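Local coordinates for protein mambaquaretin-1 (Dendroaspis angusticeps, PDB 5M4V) that acts as a Kunitz-type mamba-venom toxin that selectively antagonises the vasopressin type 2 receptor, at residues C5-K10 with G40-F45; V9-C14 with H31-G36. All coordinates share one frame; numbering follows the deposited sequence. Where two conformers were deposited one is given.

In the fold
Close to the N terminus, C5-K10 runs from a 3-10 turn into an extended loop and meets G40-F45, so that interaction 1 closes a large loop containing both strands, 18-24 and 29-35, of the antiparallel hairpin. The chain carries straight on through V9 and K10, which the two contacts share, to C14, and V9-C14 lies along the end of strand 29-35. Interaction 2 thus closes a shorter loop within the longer one. The contacts meet where the Y35 hydroxyl receives a probable hydrogen bond from G40 N and where R44 packs on F33 and Y35, joining both loops to the hairpin.

Interaction 1. Residues C5-K10 with G40-F45; sequences CNLPVK and GNANRF. With PGO (S-1,2-propanediol), chain B.
Two asparagine amides carry this contact, each giving an N-H to a backbone carbonyl of the 5-10 loop. ND2 of N41 lies 2.8 Å from P8 O, with the carbonyl 7° out of its amide plane, and the bond is nearly straight (164° at the hydrogen). ND2 of N43 reaches L7 O at 2.9 Å, somewhat less straight, approaching in the carbonyl plane. Asparagine suits both places: a short, flat amide can donate to one loop and accept elsewhere. L7 runs antiparallel alongside N41, CB of L7 lying 3.8 Å from N41 ND2, and its CD1 stands 4.3 Å from A42 CB. CB of K10 packs on the N41 amide at 3.7 Å from ND2.

Further out, OD1 of N41 accepts from N43 N, an Asx turn in which the donor sits above the carbonyl plane. With CG of N41 in the crowded position between N and C, chi1 of 65° sends ND2 across to P8 O while leaving OD1 within reach of N43 N. N43, buried at the centre of an inverse gamma turn, holds CG anti to its backbone N, and its OD1 accepts from Y23 N of strand 18-24. Water 1 joins K10 N to N41 OD1 and N43 O; water 2 joins K10 O, N41 N and R44 NH1. K10 NZ donates hydrogen bonds to K39 O and to a propanediol probably from the crystallisation liquor, while C5 is disulfide-bonded to C55.

In this Kunitz domain, side-chain amides and bridging water thus satisfy several backbone N-H and C=O groups of two largely irregular segments, without strand pairing.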
loop_
_atom_site.group_PDB
_atom_site.type_symbol
_atom_site.label_atom_id
_atom_site.label_comp_id
_atom_site.label_asym_id
_atom_site.label_seq_id
_atom_site.Cartn_x
_atom_site.Cartn_y
_atom_site.Cartn_z
ATOM N N CYS A 5 7.165 1.311 4.723
ATOM C CA CYS A 5 6.530 0.079 4.336
ATOM C C CYS A 5 5.741 -0.562 5.469
ATOM O O CYS A 5 4.798 -1.311 5.225
ATOM C CB CYS A 5 7.597 -0.896 3.867
ATOM S SG CYS A 5 8.509 -0.385 2.371
ATOM N N ASN A 6 6.194 -0.287 6.717
ATOM C CA ASN A 6 5.587 -0.868 7.874
ATOM C C ASN A 6 4.408 -0.091 8.397
ATOM O O ASN A 6 3.781 -0.524 9.362
ATOM C CB ASN A 6 6.627 -1.016 8.969
ATOM C CG ASN A 6 7.765 -1.913 8.552
ATOM O OD1 ASN A 6 7.570 -2.923 7.868
ATOM N ND2 ASN A 6 8.978 -1.523 8.906
ATOM N N LEU A 7 4.033 1.015 7.774
ATOM C CA LEU A 7 2.802 1.706 8.162
ATOM C C LEU A 7 1.637 0.805 7.824
ATOM O O LEU A 7 1.627 0.017 6.892
ATOM C CB LEU A 7 2.652 3.015 7.357
ATOM C CG LEU A 7 3.653 4.113 7.689
ATOM C CD1 LEU A 7 3.523 5.211 6.681
ATOM C CD2 LEU A 7 3.374 4.624 9.119
ATOM N N PRO A 8 0.541 0.918 8.608
ATOM C CA PRO A 8 -0.643 0.103 8.370
ATOM C C PRO A 8 -1.364 0.540 7.099
ATOM O O PRO A 8 -1.489 1.751 6.840
ATOM C CB PRO A 8 -1.482 0.365 9.653
ATOM C CG PRO A 8 -1.155 1.734 10.000
ATOM C CD PRO A 8 0.377 1.871 9.766
ATOM N N VAL A 9 -1.948 -0.404 6.404
ATOM C CA VAL A 9 -2.729 -0.041 5.188
ATOM C C VAL A 9 -3.885 0.863 5.537
ATOM O O VAL A 9 -4.599 0.677 6.542
ATOM C CB VAL A 9 -3.199 -1.320 4.474
ATOM C CG1 VAL A 9 -4.063 -2.197 5.349
ATOM C CG2 VAL A 9 -3.885 -0.990 3.176
ATOM N N LYS A 10 -4.081 1.883 4.695
ATOM C CA LYS A 10 -5.021 2.944 5.007
ATOM C C LYS A 10 -5.901 3.273 3.816
ATOM O O LYS A 10 -5.559 4.114 2.970
ATOM C CB LYS A 10 -4.278 4.177 5.534
ATOM C CG LYS A 10 -5.208 5.211 6.143
ATOM C CD LYS A 10 -4.476 6.326 6.759
ATOM C CE LYS A 10 -5.484 7.133 7.549
ATOM N NZ LYS A 10 -5.253 8.462 7.618
ATOM N N GLY A 40 -4.779 8.921 2.701
ATOM C CA GLY A 40 -3.960 7.754 2.813
ATOM C C GLY A 40 -2.592 7.986 3.458
ATOM O O GLY A 40 -2.284 9.091 3.871
ATOM N N ASN A 41 -1.785 6.985 3.515
ATOM C CA ASN A 41 -0.409 7.126 3.991
ATOM C C ASN A 41 0.525 6.596 2.901
ATOM O O ASN A 41 0.110 6.256 1.805
ATOM C CB ASN A 41 -0.191 6.494 5.362
ATOM C CG ASN A 41 -0.370 5.004 5.388
ATOM O OD1 ASN A 41 -0.130 4.319 4.382
ATOM N ND2 ASN A 41 -0.739 4.458 6.529
ATOM N N ALA A 42 1.826 6.556 3.234
ATOM C CA ALA A 42 2.856 6.255 2.201
ATOM C C ALA A 42 2.954 4.796 1.872
ATOM O O ALA A 42 3.627 4.463 0.865
ATOM C CB ALA A 42 4.199 6.770 2.686
ATOM N N ASN A 43 2.329 3.887 2.618
ATOM C CA ASN A 43 2.338 2.473 2.246
ATOM C C ASN A 43 1.205 2.206 1.228
ATOM O O ASN A 43 0.196 1.562 1.511
ATOM C CB ASN A 43 2.212 1.612 3.462
ATOM C CG ASN A 43 2.288 0.127 3.143
ATOM O OD1 ASN A 43 2.724 -0.258 2.067
ATOM N ND2 ASN A 43 1.840 -0.694 4.084
ATOM N N ARG A 44 1.425 2.765 0.033
ATOM C CA ARG A 44 0.415 2.725 -0.989
ATOM C C ARG A 44 1.135 2.916 -2.327
ATOM O O ARG A 44 1.863 3.890 -2.510
ATOM C CB ARG A 44 -0.618 3.824 -0.819
ATOM C CG ARG A 44 -1.654 3.862 -1.906
ATOM C CD ARG A 44 -2.743 4.847 -1.814
ATOM N NE ARG A 44 -2.333 6.166 -2.260
ATOM C CZ ARG A 44 -2.071 7.144 -1.410
ATOM N NH1 ARG A 44 -2.150 6.896 -0.120
ATOM N NH2 ARG A 44 -1.831 8.388 -1.808
ATOM N N PHE A 45 0.848 2.026 -3.270
ATOM C CA PHE A 45 1.539 1.988 -4.544
ATOM C C PHE A 45 0.540 1.742 -5.647
ATOM O O PHE A 45 -0.422 0.998 -5.500
ATOM C CB PHE A 45 2.597 0.878 -4.551
ATOM C CG PHE A 45 3.546 0.992 -3.422
ATOM C CD1 PHE A 45 4.666 1.783 -3.493
ATOM C CD2 PHE A 45 3.299 0.385 -2.197
ATOM C CE1 PHE A 45 5.524 1.949 -2.449
ATOM C CE2 PHE A 45 4.153 0.532 -1.123
ATOM C CZ PHE A 45 5.274 1.321 -1.271
HETATM C C1 PGO B . -8.129 9.143 9.174
HETATM C C2 PGO B . -9.124 8.686 8.138
HETATM C C3 PGO B . -10.593 8.466 8.600
HETATM O O1 PGO B . -6.982 10.040 9.077
HETATM O O2 PGO B . -8.718 7.317 7.481
HETATM O O HOH W 1 -1.781 2.604 3.048
HETATM O O HOH W 2 -3.018 4.795 1.941
#

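Interaction 2. Residues V9-C14 with H31-G36. With PGO (S-1,2-propanediol), chain B.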
loop_
_atom_site.group_PDB
_atom_site.type_symbol
_atom_site.label_atom_id
_atom_site.label_comp_id
_atom_site.label_asym_id
_atom_site.label_seq_id
_atom_site.Cartn_x
_atom_site.Cartn_y
_atom_site.Cartn_z
ATOM N N VAL A 9 -1.948 -0.404 6.404
ATOM C CA VAL A 9 -2.729 -0.041 5.188
ATOM C C VAL A 9 -3.885 0.863 5.537
ATOM O O VAL A 9 -4.599 0.677 6.542
ATOM C CB VAL A 9 -3.199 -1.320 4.474
ATOM C CG1 VAL A 9 -4.063 -2.197 5.349
ATOM C CG2 VAL A 9 -3.885 -0.990 3.176
ATOM N N LYS A 10 -4.081 1.883 4.695
ATOM C CA LYS A 10 -5.021 2.944 5.007
ATOM C C LYS A 10 -5.901 3.273 3.816
ATOM O O LYS A 10 -5.559 4.114 2.970
ATOM C CB LYS A 10 -4.278 4.177 5.534
ATOM C CG LYS A 10 -5.208 5.211 6.143
ATOM C CD LYS A 10 -4.476 6.326 6.759
ATOM C CE LYS A 10 -5.484 7.133 7.549
ATOM N NZ LYS A 10 -5.253 8.462 7.618
ATOM N N PRO A 11 -7.059 2.596 3.683
ATOM C CA PRO A 11 -7.984 2.927 2.596
ATOM C C PRO A 11 -8.509 4.333 2.659
ATOM O O PRO A 11 -8.856 4.917 1.623
ATOM C CB PRO A 11 -9.117 1.877 2.732
ATOM C CG PRO A 11 -8.525 0.751 3.569
ATOM C CD PRO A 11 -7.479 1.451 4.469
ATOM N N GLY A 12 -8.574 4.894 3.841
ATOM C CA GLY A 12 -9.137 6.131 4.073
ATOM C C GLY A 12 -10.737 6.076 4.030
ATOM O O GLY A 12 -11.329 5.049 3.744
ATOM N N PRO A 13 -11.370 7.182 4.159
ATOM C CA PRO A 13 -12.840 7.270 4.303
ATOM C C PRO A 13 -13.548 7.600 2.989
ATOM O O PRO A 13 -14.819 7.616 2.993
ATOM C CB PRO A 13 -13.012 8.370 5.321
ATOM C CG PRO A 13 -11.871 9.266 5.006
ATOM C CD PRO A 13 -10.637 8.435 4.541
ATOM N N CYS A 14 -12.751 8.111 2.034
ATOM C CA CYS A 14 -13.383 8.419 0.831
ATOM C C CYS A 14 -13.783 7.117 0.067
ATOM O O CYS A 14 -13.307 6.019 0.455
ATOM C CB CYS A 14 -12.637 9.387 -0.048
ATOM S SG CYS A 14 -12.411 11.084 0.612
ATOM N N HIS A 31 0.205 -6.716 -1.235
ATOM C CA HIS A 31 -1.156 -7.168 -1.412
ATOM C C HIS A 31 -1.971 -6.039 -2.031
ATOM O O HIS A 31 -1.632 -4.872 -1.899
ATOM C CB HIS A 31 -1.802 -7.563 -0.065
ATOM C CG HIS A 31 -1.022 -8.616 0.660
ATOM N ND1 HIS A 31 -1.235 -9.966 0.480
ATOM C CD2 HIS A 31 0.031 -8.532 1.501
ATOM C CE1 HIS A 31 -0.314 -10.640 1.214
ATOM N NE2 HIS A 31 0.427 -9.802 1.849
ATOM N N SER A 32 -3.082 -6.394 -2.670
ATOM C CA SER A 32 -4.013 -5.407 -3.179
ATOM C C SER A 32 -4.851 -4.779 -2.088
ATOM O O SER A 32 -5.229 -5.413 -1.114
ATOM C CB SER A 32 -4.993 -6.087 -4.172
ATOM O OG SER A 32 -4.330 -6.391 -5.397
ATOM N N PHE A 33 -5.245 -3.512 -2.303
ATOM C CA PHE A 33 -6.328 -2.921 -1.546
ATOM C C PHE A 33 -6.998 -1.895 -2.421
ATOM O O PHE A 33 -6.508 -1.476 -3.434
ATOM C CB PHE A 33 -5.863 -2.349 -0.191
ATOM C CG PHE A 33 -5.165 -0.980 -0.223
ATOM C CD1 PHE A 33 -3.896 -0.844 -0.747
ATOM C CD2 PHE A 33 -5.747 0.128 0.326
ATOM C CE1 PHE A 33 -3.210 0.358 -0.661
ATOM C CE2 PHE A 33 -5.067 1.341 0.400
ATOM C CZ PHE A 33 -3.803 1.435 -0.082
ATOM N N THR A 34 -8.181 -1.461 -1.956
ATOM C CA THR A 34 -8.889 -0.402 -2.626
ATOM C C THR A 34 -8.674 0.902 -1.855
ATOM O O THR A 34 -9.107 1.005 -0.701
ATOM C CB THR A 34 -10.389 -0.708 -2.750
ATOM O OG1 THR A 34 -10.539 -1.940 -3.443
ATOM C CG2 THR A 34 -11.113 0.372 -3.476
ATOM N N TYR A 35 -7.973 1.842 -2.436
ATOM C CA TYR A 35 -7.790 3.136 -1.825
ATOM C C TYR A 35 -8.997 4.008 -2.161
ATOM O O TYR A 35 -9.383 4.125 -3.321
ATOM C CB TYR A 35 -6.525 3.773 -2.326
ATOM C CG TYR A 35 -6.225 5.137 -1.801
ATOM C CD1 TYR A 35 -6.251 5.444 -0.440
ATOM C CD2 TYR A 35 -5.882 6.219 -2.676
ATOM C CE1 TYR A 35 -5.986 6.701 0.024
ATOM C CE2 TYR A 35 -5.575 7.476 -2.181
ATOM C CZ TYR A 35 -5.630 7.678 -0.824
ATOM O OH TYR A 35 -5.341 8.935 -0.294
ATOM N N GLY A 36 -9.545 4.645 -1.117
ATOM C CA GLY A 36 -10.744 5.497 -1.355
ATOM C C GLY A 36 -10.427 6.862 -1.974
ATOM O O GLY A 36 -11.423 7.521 -2.323
HETATM C C1 PGO B . -8.129 9.143 9.174
HETATM C C2 PGO B . -9.124 8.686 8.138
HETATM C C3 PGO B . -10.593 8.466 8.600
HETATM O O1 PGO B . -6.982 10.040 9.077
HETATM O O2 PGO B . -8.718 7.317 7.481
#
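In this Kunitz (BPTI-type) fold, V9-C14 is a loop whose end, up to C14, corresponds to the start of the protease-binding loop of Kunitz inhibitors, and it runs beside the end of strand 29-35, the end-to-end directions of 9-14 and 33-36 being 30° apart. The disulfide C14-C38 ties the far end of the loop to the rest of the chain.

The apolar part centres on F33. V9 CG2, anti to its backbone N, comes tip to tip with the phenyl group and sits 3.6 Å from the ring centroid, 13° off the normal: a CH-pi contact squarely over one face. A branched valine offers such a methyl on a short stem, and the flat ring gives it a broad seat. P11 instead meets the ring at its edge, where CA lies near the ring plane, and its CG is 4.3 Å from CD2 of F33. The P11 ring also brings CB to 3.5 Å from T34 O.

Y35, buried, holds CG anti to its backbone N (chi1 179°), and its ring edge faces K10 O, with CD1 of Y35 3.7 Å away; the hydroxyl accepts a probable hydrogen bond from G40 N, and the ring takes a cation-pi contact from R44.

Polar contact between the backbones is a single hydrogen bond, from G36 N to P11 O, 2.8 Å long and held in the carbonyl plane. Glycine fits at 36 because a CB would run into C14 O. Without one, the bare CA of G36 turns a C-H toward C14 O, the CA and O being 3.2 Å apart.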